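Local coordinates for peptidoglycan D,D-transpeptidase FtsI (Yersinia pestis, PDB 6SYN), which probably cross-links septal peptidoglycan during cell division as a class B penicillin-binding protein with D,D-transpeptidase activity, captured here with an opened beta-lactam, at residues 279-284 with 353-358; 286-291 with 303-308; 307-312 with 360-365. One frame throughout, in Å; residues are numbered along the deposited sequence.

All three contacts belong to one side of the transpeptidase domain, around helix 306-314. Contact 2 lies at the start of this helix and contact 3 farther along it, their centres about 10 Å apart; they share Val307 and Gly308, and both touch the bound CB9. Contact 1 is more peripheral: the side chain of Ala358 is about 11 Å from CB9. Its hairpin strand 279-281 pairs with strand 284-286, which leads into contact 2, and Ile355 CD1 packs 3.9 Å from Ile286 CD1. Contact 1 also reaches contact 3, where Tyr279 OH lies 2.5 Å from Ser310 OG, probably hydrogen-bonded. Helix 354-360 then leads into the ligand-binding loop of contact 3.

Contact 1 (279-284 with 353-358); sequences YFVNGH and SDIERA
A tight beta hairpin, strands 279-281 and 284-286 joined by a type I' turn, rests against the first turn of helix 354-360. A hydrogen bond from the helix backbone meets the turn: Ile355 N donates to Asn282 OD1 at 3.1 Å, with an N-H...O angle of 153°. The donor stands 54° out of the amide's carbonyl plane, so it comes from above the group. Asn282 CG is anti to its carbonyl carbon, and the amide runs forward over the helix start, with ND2 3.7 Å from Asp354 CB. Its plane lies only 31° from that of the Asp354 carboxylate. Beside this bond, Val281 places CG1 anti to its backbone N and sets that methyl beside the helix backbone, 3.4 Å from Asp354 C. The same methyl faces Ile355 CB and, one turn on, Ala358 CB. Ile355 is held between two residues of the turn: its CG2 meets Asn282 OD1, while its CG1 lies 3.7 Å from His284 ND1. His284 and Ile355 cross at about a right angle.

Behind these groups each backbone has its own bonds. In the hairpin, Val281 and His284 exchange two backbone hydrogen bonds. In the helix, Ser353 and Glu356 form a capping box, and Glu356 OE1 also has a salt bridge to Lys349. Asp354 makes a long salt bridge with Arg357, whose NH2 reaches Met316 O. Of the capping-box bonds, Glu356 N to Ser353 OG is weak; the firmer is Ser353 N to Glu356 OE1, at 3.1 Å from above the carboxylate plane.

Contact 2 (286-291 with 303-308); sequences IKDVAR and KSSNVG. With CB9 ((2R,4S)-2-[(1R)-1-{[(2S)-2-carboxy-2-phenylacetyl]amino}-2-oxoethyl]-5,5-dimethyl-1,3-thiazolidine-4-carboxylic acid), chain D.
Asp288 lays its carboxylate over the N-terminus of helix 306-314, where Ser304, Ser305 and Asn306 form what is probably the SxN motif of the penicillin-binding transpeptidase fold. OD1 takes Val307 N at 3.0 Å along a nearly straight bond (164°), approached from above the carboxylate plane, and also a weak, bent one from Asn306 N. On its syn lone pair, OD2 receives Ser305 OG at 2.6 Å. That hydroxyl, anti to its own backbone N, in turn N-caps the helix by accepting from Gly308 N. One good amide bond, a weak second and a hydroxyl thus meet the carboxylate, which would probably favour its charged form.

Nearby, Ile286 CG2 packs 3.9 Å from Val307 CG2. A water joins Lys287 O to Asn306 ND2, tying the loop to the pocket. Asn306 points its amide into the site: OD1 accepts from Lys255, the lysine of the probable SxxK motif, and ND2 donates to the amide oxygen OAF of CB9 at 2.8 Å. Val289 CG2 comes to the edge of the ligand's phenyl ring, 3.3 Å from CB9 CAM. Ser304 OG, hydrogen-bonded with Lys255 NZ and Lys439 NZ, accepts from the thiazolidine nitrogen NAP of CB9 at 2.9 Å.

Contact 3 (307-312 with 360-365); sequences VGVSKL and FSFGYG. With CB9 ((2R,4S)-2-[(1R)-1-{[(2S)-2-carboxy-2-phenylacetyl]amino}-2-oxoethyl]-5,5-dimethyl-1,3-thiazolidine-4-carboxylic acid), chain D.
The loop that follows helix 354-360 runs past helix 306-314, the helix that begins at Asn306, last residue of the probable SxN motif, and brings Tyr364 to the pocket of the transpeptidase domain. Phe360, which opens it, stacks on Tyr325. Ser361 makes the close approach: its CB lies 3.4 Å from Val309 O, and its carbonyl O lies 3.3 Å from Val309 CG2. Its hydroxyl, between backbone N and carbonyl carbon (chi1 79°), sits near Ser310 N at too poor an angle to bond and is instead hydrogen-bonded with Ala358 O.

Phe362 comes next, its ring edge-on to the helix. CD2 touches Val309 CG2 at 3.9 Å, in the ring plane, and CE2 lies near Ser310 CB. Ser310 OG donates to Val307 O, 2.7 Å away, on a lone pair in the carbonyl plane, and is also hydrogen-bonded with Tyr279 OH; the same carbonyl oxygen accepts from Lys311 N as well. Gly363, at positive phi (80°), lets the chain turn between the rings of Phe362 and Tyr364. These two rings meet edge to edge, Phe362 CD1 4.0 Å from Tyr364 CE2. Tyr364 delivers its hydroxyl to the ligand: Tyr364 OH donates to CB9 OAH, a carboxylate oxygen of the phenylacetyl side chain, at 2.5 Å.

Contact 1 (279-284 with 353-358)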
loop_
_atom_site.group_PDB
_atom_site.type_symbol
_atom_site.label_atom_id
_atom_site.label_comp_id
_atom_site.label_asym_id
_atom_site.label_seq_id
_atom_site.Cartn_x
_atom_site.Cartn_y
_atom_site.Cartn_z
ATOM N N TYR A 279 5.596 27.248 -22.496
ATOM C CA TYR A 279 4.501 27.884 -23.277
ATOM C C TYR A 279 3.291 28.100 -22.367
ATOM O O TYR A 279 3.326 27.671 -21.188
ATOM C CB TYR A 279 4.175 27.068 -24.531
ATOM C CG TYR A 279 3.302 25.854 -24.335
ATOM C CD1 TYR A 279 3.704 24.796 -23.535
ATOM C CD2 TYR A 279 2.086 25.738 -24.994
ATOM C CE1 TYR A 279 2.914 23.668 -23.377
ATOM C CE2 TYR A 279 1.283 24.618 -24.844
ATOM C CZ TYR A 279 1.698 23.577 -24.033
ATOM O OH TYR A 279 0.914 22.467 -23.888
ATOM N N PHE A 280 2.269 28.784 -22.894
ATOM C CA PHE A 280 1.066 29.196 -22.129
ATOM C C PHE A 280 -0.141 28.378 -22.593
ATOM O O PHE A 280 -0.287 28.073 -23.797
ATOM C CB PHE A 280 0.839 30.709 -22.217
ATOM C CG PHE A 280 1.744 31.527 -21.326
ATOM C CD1 PHE A 280 1.593 31.506 -19.949
ATOM C CD2 PHE A 280 2.748 32.321 -21.864
ATOM C CE1 PHE A 280 2.426 32.259 -19.131
ATOM C CE2 PHE A 280 3.580 33.073 -21.045
ATOM C CZ PHE A 280 3.419 33.040 -19.680
ATOM N N VAL A 281 -0.953 28.013 -21.600
ATOM C CA VAL A 281 -2.243 27.277 -21.703
ATOM C C VAL A 281 -3.232 28.029 -20.799
ATOM O O VAL A 281 -3.058 27.978 -19.559
ATOM C CB VAL A 281 -2.035 25.802 -21.301
ATOM C CG1 VAL A 281 -3.329 25.001 -21.271
ATOM C CG2 VAL A 281 -1.013 25.127 -22.204
ATOM N N ASN A 282 -4.160 28.784 -21.398
ATOM C CA ASN A 282 -5.168 29.626 -20.693
ATOM C C ASN A 282 -4.478 30.674 -19.806
ATOM O O ASN A 282 -5.083 31.059 -18.773
ATOM C CB ASN A 282 -6.118 28.802 -19.812
ATOM C CG ASN A 282 -6.993 27.809 -20.554
ATOM O OD1 ASN A 282 -7.483 26.853 -19.952
ATOM N ND2 ASN A 282 -7.224 28.033 -21.839
ATOM N N GLY A 283 -3.265 31.111 -20.165
ATOM C CA GLY A 283 -2.509 32.141 -19.423
ATOM C C GLY A 283 -1.743 31.589 -18.229
ATOM O O GLY A 283 -1.167 32.412 -17.486
ATOM N N HIS A 284 -1.743 30.263 -18.036
ATOM C CA HIS A 284 -0.877 29.527 -17.071
ATOM C C HIS A 284 0.338 28.957 -17.823
ATOM O O HIS A 284 0.140 28.382 -18.917
ATOM C CB HIS A 284 -1.659 28.409 -16.359
ATOM C CG HIS A 284 -2.807 28.878 -15.521
ATOM N ND1 HIS A 284 -4.120 28.546 -15.816
ATOM C CD2 HIS A 284 -2.850 29.634 -14.402
ATOM C CE1 HIS A 284 -4.918 29.080 -14.918
ATOM N NE2 HIS A 284 -4.164 29.755 -14.040
ATOM N N SER A 353 -11.540 22.571 -19.679
ATOM C CA SER A 353 -10.639 23.692 -20.054
ATOM C C SER A 353 -9.314 23.104 -20.543
ATOM O O SER A 353 -9.023 21.936 -20.229
ATOM C CB SER A 353 -10.433 24.658 -18.915
ATOM O OG SER A 353 -9.826 24.020 -17.800
ATOM N N ASP A 354 -8.549 23.894 -21.292
ATOM C CA ASP A 354 -7.270 23.483 -21.928
ATOM C C ASP A 354 -6.215 23.219 -20.842
ATOM O O ASP A 354 -5.413 22.282 -21.021
ATOM C CB ASP A 354 -6.857 24.527 -22.966
ATOM C CG ASP A 354 -7.748 24.526 -24.197
ATOM O OD1 ASP A 354 -8.881 23.992 -24.113
ATOM O OD2 ASP A 354 -7.300 25.052 -25.232
ATOM N N ILE A 355 -6.224 23.999 -19.756
ATOM C CA ILE A 355 -5.311 23.821 -18.584
ATOM C C ILE A 355 -5.695 22.539 -17.832
ATOM O O ILE A 355 -4.781 21.874 -17.306
ATOM C CB ILE A 355 -5.292 25.058 -17.652
ATOM C CG1 ILE A 355 -4.316 24.892 -16.481
ATOM C CG2 ILE A 355 -6.687 25.404 -17.142
ATOM C CD1 ILE A 355 -2.909 24.487 -16.868
ATOM N N GLU A 356 -6.985 22.198 -17.772
ATOM C CA GLU A 356 -7.464 20.968 -17.084
ATOM C C GLU A 356 -6.940 19.747 -17.848
ATOM O O GLU A 356 -6.317 18.878 -17.211
ATOM C CB GLU A 356 -8.984 20.995 -16.930
ATOM C CG GLU A 356 -9.426 21.821 -15.733
ATOM C CD GLU A 356 -10.893 22.210 -15.683
ATOM O OE1 GLU A 356 -11.619 21.948 -16.668
ATOM O OE2 GLU A 356 -11.309 22.770 -14.649
ATOM N N ARG A 357 -7.139 19.724 -19.170
ATOM C CA ARG A 357 -6.617 18.690 -20.107
ATOM C C ARG A 357 -5.110 18.497 -19.897
ATOM O O ARG A 357 -4.679 17.337 -19.770
ATOM C CB ARG A 357 -6.933 19.095 -21.550
ATOM C CG ARG A 357 -8.417 19.016 -21.882
ATOM C CD ARG A 357 -8.808 19.844 -23.086
ATOM N NE ARG A 357 -8.368 19.224 -24.323
ATOM C CZ ARG A 357 -8.489 19.768 -25.527
ATOM N NH1 ARG A 357 -9.040 20.963 -25.669
ATOM N NH2 ARG A 357 -8.056 19.113 -26.590
ATOM N N ALA A 358 -4.345 19.592 -19.858
ATOM C CA ALA A 358 -2.880 19.596 -19.628
ATOM C C ALA A 358 -2.557 18.948 -18.274
ATOM O O ALA A 358 -1.783 17.981 -18.248
ATOM C CB ALA A 358 -2.341 21.006 -19.703
#

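Contact 2 (286-291 with 303-308)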
loop_
_atom_site.group_PDB
_atom_site.type_symbol
_atom_site.label_atom_id
_atom_site.label_comp_id
_atom_site.label_asym_id
_atom_site.label_seq_id
_atom_site.Cartn_x
_atom_site.Cartn_y
_atom_site.Cartn_z
ATOM N N ILE A 286 3.043 26.277 -18.595
ATOM C CA ILE A 286 3.573 24.886 -18.483
ATOM C C ILE A 286 5.078 24.977 -18.742
ATOM O O ILE A 286 5.452 25.284 -19.887
ATOM C CB ILE A 286 2.903 23.897 -19.461
ATOM C CG1 ILE A 286 1.390 24.099 -19.595
ATOM C CG2 ILE A 286 3.244 22.466 -19.073
ATOM C CD1 ILE A 286 0.606 23.761 -18.357
ATOM N N LYS A 287 5.905 24.768 -17.716
ATOM C CA LYS A 287 7.378 24.656 -17.885
ATOM C C LYS A 287 7.866 23.368 -17.220
ATOM O O LYS A 287 7.175 22.842 -16.317
ATOM C CB LYS A 287 8.106 25.903 -17.370
ATOM C CG LYS A 287 8.040 26.158 -15.870
ATOM C CD LYS A 287 9.232 26.947 -15.364
ATOM C CE LYS A 287 9.155 27.284 -13.889
ATOM N NZ LYS A 287 10.401 27.936 -13.419
ATOM N N ASP A 288 9.012 22.882 -17.687
ATOM C CA ASP A 288 9.659 21.641 -17.202
ATOM C C ASP A 288 10.710 22.012 -16.154
ATOM O O ASP A 288 11.233 23.147 -16.197
ATOM C CB ASP A 288 10.252 20.854 -18.371
ATOM C CG ASP A 288 9.220 20.091 -19.181
ATOM O OD1 ASP A 288 8.103 19.897 -18.675
ATOM O OD2 ASP A 288 9.548 19.689 -20.310
ATOM N N VAL A 289 10.980 21.084 -15.237
ATOM C CA VAL A 289 12.056 21.189 -14.208
ATOM C C VAL A 289 13.408 21.115 -14.927
ATOM O O VAL A 289 14.179 22.097 -14.860
ATOM C CB VAL A 289 11.885 20.092 -13.141
ATOM C CG1 VAL A 289 13.156 19.819 -12.351
ATOM C CG2 VAL A 289 10.738 20.440 -12.210
ATOM N N ALA A 290 13.660 19.999 -15.612
ATOM C CA ALA A 290 14.835 19.804 -16.487
ATOM C C ALA A 290 14.556 20.524 -17.810
ATOM O O ALA A 290 13.763 20.004 -18.617
ATOM C CB ALA A 290 15.111 18.331 -16.669
ATOM N N ARG A 291 15.156 21.705 -17.981
ATOM C CA ARG A 291 14.971 22.602 -19.153
ATOM C C ARG A 291 15.598 21.926 -20.384
ATOM O O ARG A 291 16.817 21.645 -20.360
ATOM C CB ARG A 291 15.529 23.991 -18.802
ATOM C CG ARG A 291 16.086 24.803 -19.965
ATOM C CD ARG A 291 15.036 25.617 -20.692
ATOM N NE ARG A 291 15.630 26.313 -21.825
ATOM C CZ ARG A 291 15.220 27.481 -22.317
ATOM N NH1 ARG A 291 15.850 28.009 -23.355
ATOM N NH2 ARG A 291 14.198 28.127 -21.777
ATOM N N LYS A 303 12.920 12.185 -19.145
ATOM C CA LYS A 303 13.161 13.494 -18.476
ATOM C C LYS A 303 11.966 13.889 -17.604
ATOM O O LYS A 303 12.109 14.836 -16.796
ATOM C CB LYS A 303 13.402 14.586 -19.519
ATOM C CG LYS A 303 14.864 14.893 -19.786
ATOM C CD LYS A 303 15.701 13.652 -19.873
ATOM C CE LYS A 303 17.094 13.921 -20.386
ATOM N NZ LYS A 303 18.020 14.209 -19.267
ATOM N N SER A 304 10.841 13.190 -17.770
ATOM C CA SER A 304 9.514 13.553 -17.210
ATOM C C SER A 304 9.147 14.974 -17.664
ATOM O O SER A 304 9.116 15.891 -16.828
ATOM C CB SER A 304 9.487 13.394 -15.715
ATOM O OG SER A 304 8.177 13.046 -15.291
ATOM N N SER A 305 8.868 15.133 -18.958
ATOM C CA SER A 305 8.475 16.423 -19.585
ATOM C C SER A 305 6.978 16.675 -19.368
ATOM O O SER A 305 6.160 15.901 -19.896
ATOM C CB SER A 305 8.836 16.451 -21.049
ATOM O OG SER A 305 8.533 17.715 -21.625
ATOM N N ASN A 306 6.643 17.729 -18.620
ATOM C CA ASN A 306 5.249 18.210 -18.429
ATOM C C ASN A 306 4.770 18.857 -19.734
ATOM O O ASN A 306 3.629 18.576 -20.136
ATOM C CB ASN A 306 5.118 19.189 -17.259
ATOM C CG ASN A 306 5.207 18.536 -15.894
ATOM O OD1 ASN A 306 5.288 17.318 -15.770
ATOM N ND2 ASN A 306 5.181 19.347 -14.852
ATOM N N VAL A 307 5.609 19.688 -20.363
ATOM C CA VAL A 307 5.294 20.357 -21.664
ATOM C C VAL A 307 5.020 19.263 -22.702
ATOM O O VAL A 307 3.982 19.354 -23.399
ATOM C CB VAL A 307 6.426 21.296 -22.129
ATOM C CG1 VAL A 307 6.293 21.653 -23.602
ATOM C CG2 VAL A 307 6.508 22.559 -21.285
ATOM N N GLY A 308 5.935 18.287 -22.787
ATOM C CA GLY A 308 5.871 17.111 -23.677
ATOM C C GLY A 308 4.504 16.452 -23.649
ATOM O O GLY A 308 3.881 16.374 -24.724
HETATM C C CB9 D . 5.526 14.728 -12.248
HETATM N N CB9 D . 6.205 16.994 -11.407
HETATM O O CB9 D . 5.358 14.269 -11.144
HETATM C CA CB9 D . 6.187 16.069 -12.544
HETATM C CB CB9 D . 7.583 15.844 -13.193
HETATM C CAA CB9 D . 11.095 15.673 -12.246
HETATM C CAB CB9 D . 9.963 16.658 -10.253
HETATM O OAD CB9 D . 10.197 13.387 -10.064
HETATM O OAE CB9 D . 4.713 21.207 -9.898
HETATM O OAF CB9 D . 4.586 18.263 -12.294
HETATM O OAG CB9 D . 9.467 12.493 -11.899
HETATM O OAH CB9 D . 3.780 19.301 -9.748
HETATM C CAJ CB9 D . 9.211 19.464 -7.857
HETATM C CAK CB9 D . 9.354 20.009 -9.111
HETATM C CAL CB9 D . 8.018 18.881 -7.497
HETATM C CAM CB9 D . 8.301 19.968 -10.012
HETATM C CAN CB9 D . 6.961 18.832 -8.398
HETATM N NAP CB9 D . 8.226 14.583 -12.794
HETATM S SAQ CB9 D . 8.791 17.110 -12.692
HETATM C CAR CB9 D . 9.569 13.412 -11.109
HETATM C CAS CB9 D . 4.707 20.012 -10.038
HETATM C CAT CB9 D . 5.524 18.141 -11.508
HETATM C CAU CB9 D . 7.102 19.349 -9.681
HETATM C CAX CB9 D . 8.834 14.715 -11.465
HETATM C CAY CB9 D . 5.952 19.371 -10.681
HETATM C CAZ CB9 D . 9.756 15.973 -11.593
HETATM O O HOH W 1 4.725 22.124 -14.705
HETATM O O HOH W 2 8.982 18.325 -15.751
HETATM O O HOH W 3 12.251 17.982 -18.221
#

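Contact 3 (307-312 with 360-365)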
loop_
_atom_site.group_PDB
_atom_site.type_symbol
_atom_site.label_atom_id
_atom_site.label_comp_id
_atom_site.label_asym_id
_atom_site.label_seq_id
_atom_site.Cartn_x
_atom_site.Cartn_y
_atom_site.Cartn_z
ATOM N N VAL A 307 5.609 19.688 -20.363
ATOM C CA VAL A 307 5.294 20.357 -21.664
ATOM C C VAL A 307 5.020 19.263 -22.702
ATOM O O VAL A 307 3.982 19.354 -23.399
ATOM C CB VAL A 307 6.426 21.296 -22.129
ATOM C CG1 VAL A 307 6.293 21.653 -23.602
ATOM C CG2 VAL A 307 6.508 22.559 -21.285
ATOM N N GLY A 308 5.935 18.287 -22.787
ATOM C CA GLY A 308 5.871 17.111 -23.677
ATOM C C GLY A 308 4.504 16.452 -23.649
ATOM O O GLY A 308 3.881 16.374 -24.724
ATOM N N VAL A 309 4.044 16.030 -22.465
ATOM C CA VAL A 309 2.755 15.290 -22.279
ATOM C C VAL A 309 1.571 16.256 -22.429
ATOM O O VAL A 309 0.506 15.796 -22.892
ATOM C CB VAL A 309 2.681 14.522 -20.939
ATOM C CG1 VAL A 309 3.679 13.375 -20.893
ATOM C CG2 VAL A 309 2.843 15.423 -19.723
ATOM N N SER A 310 1.723 17.524 -22.036
ATOM C CA SER A 310 0.668 18.561 -22.185
ATOM C C SER A 310 0.378 18.759 -23.675
ATOM O O SER A 310 -0.803 18.898 -24.045
ATOM C CB SER A 310 1.044 19.866 -21.530
ATOM O OG SER A 310 1.867 20.641 -22.394
ATOM N N LYS A 311 1.422 18.770 -24.502
ATOM C CA LYS A 311 1.273 18.961 -25.967
ATOM C C LYS A 311 0.597 17.722 -26.565
ATOM O O LYS A 311 -0.179 17.899 -27.526
ATOM C CB LYS A 311 2.618 19.311 -26.612
ATOM C CG LYS A 311 2.998 20.781 -26.476
ATOM C CD LYS A 311 4.384 21.117 -26.958
ATOM C CE LYS A 311 4.677 22.601 -26.883
ATOM N NZ LYS A 311 5.760 23.001 -27.814
ATOM N N LEU A 312 0.842 16.530 -26.005
ATOM C CA LEU A 312 0.258 15.246 -26.494
ATOM C C LEU A 312 -1.237 15.193 -26.148
ATOM O O LEU A 312 -2.039 14.862 -27.040
ATOM C CB LEU A 312 1.014 14.058 -25.886
ATOM C CG LEU A 312 2.475 13.893 -26.314
ATOM C CD1 LEU A 312 3.094 12.663 -25.662
ATOM C CD2 LEU A 312 2.611 13.818 -27.830
ATOM N N PHE A 360 -4.227 17.029 -16.372
ATOM C CA PHE A 360 -4.641 15.600 -16.445
ATOM C C PHE A 360 -3.547 14.754 -17.113
ATOM O O PHE A 360 -3.464 13.550 -16.799
ATOM C CB PHE A 360 -5.954 15.440 -17.214
ATOM C CG PHE A 360 -6.769 14.230 -16.832
ATOM C CD1 PHE A 360 -7.184 14.041 -15.521
ATOM C CD2 PHE A 360 -7.153 13.296 -17.784
ATOM C CE1 PHE A 360 -7.948 12.940 -15.166
ATOM C CE2 PHE A 360 -7.921 12.197 -17.428
ATOM C CZ PHE A 360 -8.316 12.020 -16.120
ATOM N N SER A 361 -2.741 15.354 -18.001
ATOM C CA SER A 361 -1.642 14.663 -18.726
ATOM C C SER A 361 -0.416 14.471 -17.823
ATOM O O SER A 361 0.462 13.680 -18.211
ATOM C CB SER A 361 -1.282 15.368 -20.010
ATOM O OG SER A 361 -0.455 16.499 -19.778
ATOM N N PHE A 362 -0.326 15.162 -16.683
ATOM C CA PHE A 362 0.722 14.892 -15.661
ATOM C C PHE A 362 0.047 14.681 -14.298
ATOM O O PHE A 362 0.612 15.082 -13.262
ATOM C CB PHE A 362 1.845 15.938 -15.697
ATOM C CG PHE A 362 1.453 17.382 -15.897
ATOM C CD1 PHE A 362 1.153 18.199 -14.816
ATOM C CD2 PHE A 362 1.458 17.949 -17.162
ATOM C CE1 PHE A 362 0.832 19.536 -15.004
ATOM C CE2 PHE A 362 1.137 19.285 -17.346
ATOM C CZ PHE A 362 0.822 20.074 -16.268
ATOM N N GLY A 363 -1.137 14.056 -14.325
ATOM C CA GLY A 363 -1.741 13.313 -13.201
ATOM C C GLY A 363 -2.418 14.181 -12.153
ATOM O O GLY A 363 -2.572 13.677 -11.035
ATOM N N TYR A 364 -2.833 15.409 -12.481
ATOM C CA TYR A 364 -3.680 16.258 -11.598
ATOM C C TYR A 364 -5.118 16.257 -12.135
ATOM O O TYR A 364 -5.287 16.257 -13.370
ATOM C CB TYR A 364 -3.079 17.660 -11.467
ATOM C CG TYR A 364 -1.736 17.689 -10.783
ATOM C CD1 TYR A 364 -1.622 17.404 -9.429
ATOM C CD2 TYR A 364 -0.575 17.980 -11.485
ATOM C CE1 TYR A 364 -0.394 17.414 -8.787
ATOM C CE2 TYR A 364 0.662 17.992 -10.860
ATOM C CZ TYR A 364 0.752 17.711 -9.505
ATOM O OH TYR A 364 1.967 17.737 -8.878
ATOM N N GLY A 365 -6.118 16.226 -11.241
ATOM C CA GLY A 365 -7.557 16.233 -11.591
ATOM C C GLY A 365 -8.268 14.914 -11.297
ATOM O O GLY A 365 -9.452 14.783 -11.689
HETATM C C CB9 D . 5.526 14.728 -12.248
HETATM N N CB9 D . 6.205 16.994 -11.407
HETATM O O CB9 D . 5.358 14.269 -11.144
HETATM C CA CB9 D . 6.187 16.069 -12.544
HETATM C CB CB9 D . 7.583 15.844 -13.193
HETATM C CAA CB9 D . 11.095 15.673 -12.246
HETATM C CAB CB9 D . 9.963 16.658 -10.253
HETATM O OAD CB9 D . 10.197 13.387 -10.064
HETATM O OAE CB9 D . 4.713 21.207 -9.898
HETATM O OAF CB9 D . 4.586 18.263 -12.294
HETATM O OAG CB9 D . 9.467 12.493 -11.899
HETATM O OAH CB9 D . 3.780 19.301 -9.748
HETATM C CAJ CB9 D . 9.211 19.464 -7.857
HETATM C CAK CB9 D . 9.354 20.009 -9.111
HETATM C CAL CB9 D . 8.018 18.881 -7.497
HETATM C CAM CB9 D . 8.301 19.968 -10.012
HETATM C CAN CB9 D . 6.961 18.832 -8.398
HETATM N NAP CB9 D . 8.226 14.583 -12.794
HETATM S SAQ CB9 D . 8.791 17.110 -12.692
HETATM C CAR CB9 D . 9.569 13.412 -11.109
HETATM C CAS CB9 D . 4.707 20.012 -10.038
HETATM C CAT CB9 D . 5.524 18.141 -11.508
HETATM C CAU CB9 D . 7.102 19.349 -9.681
HETATM C CAX CB9 D . 8.834 14.715 -11.465
HETATM C CAY CB9 D . 5.952 19.371 -10.681
HETATM C CAZ CB9 D . 9.756 15.973 -11.593
#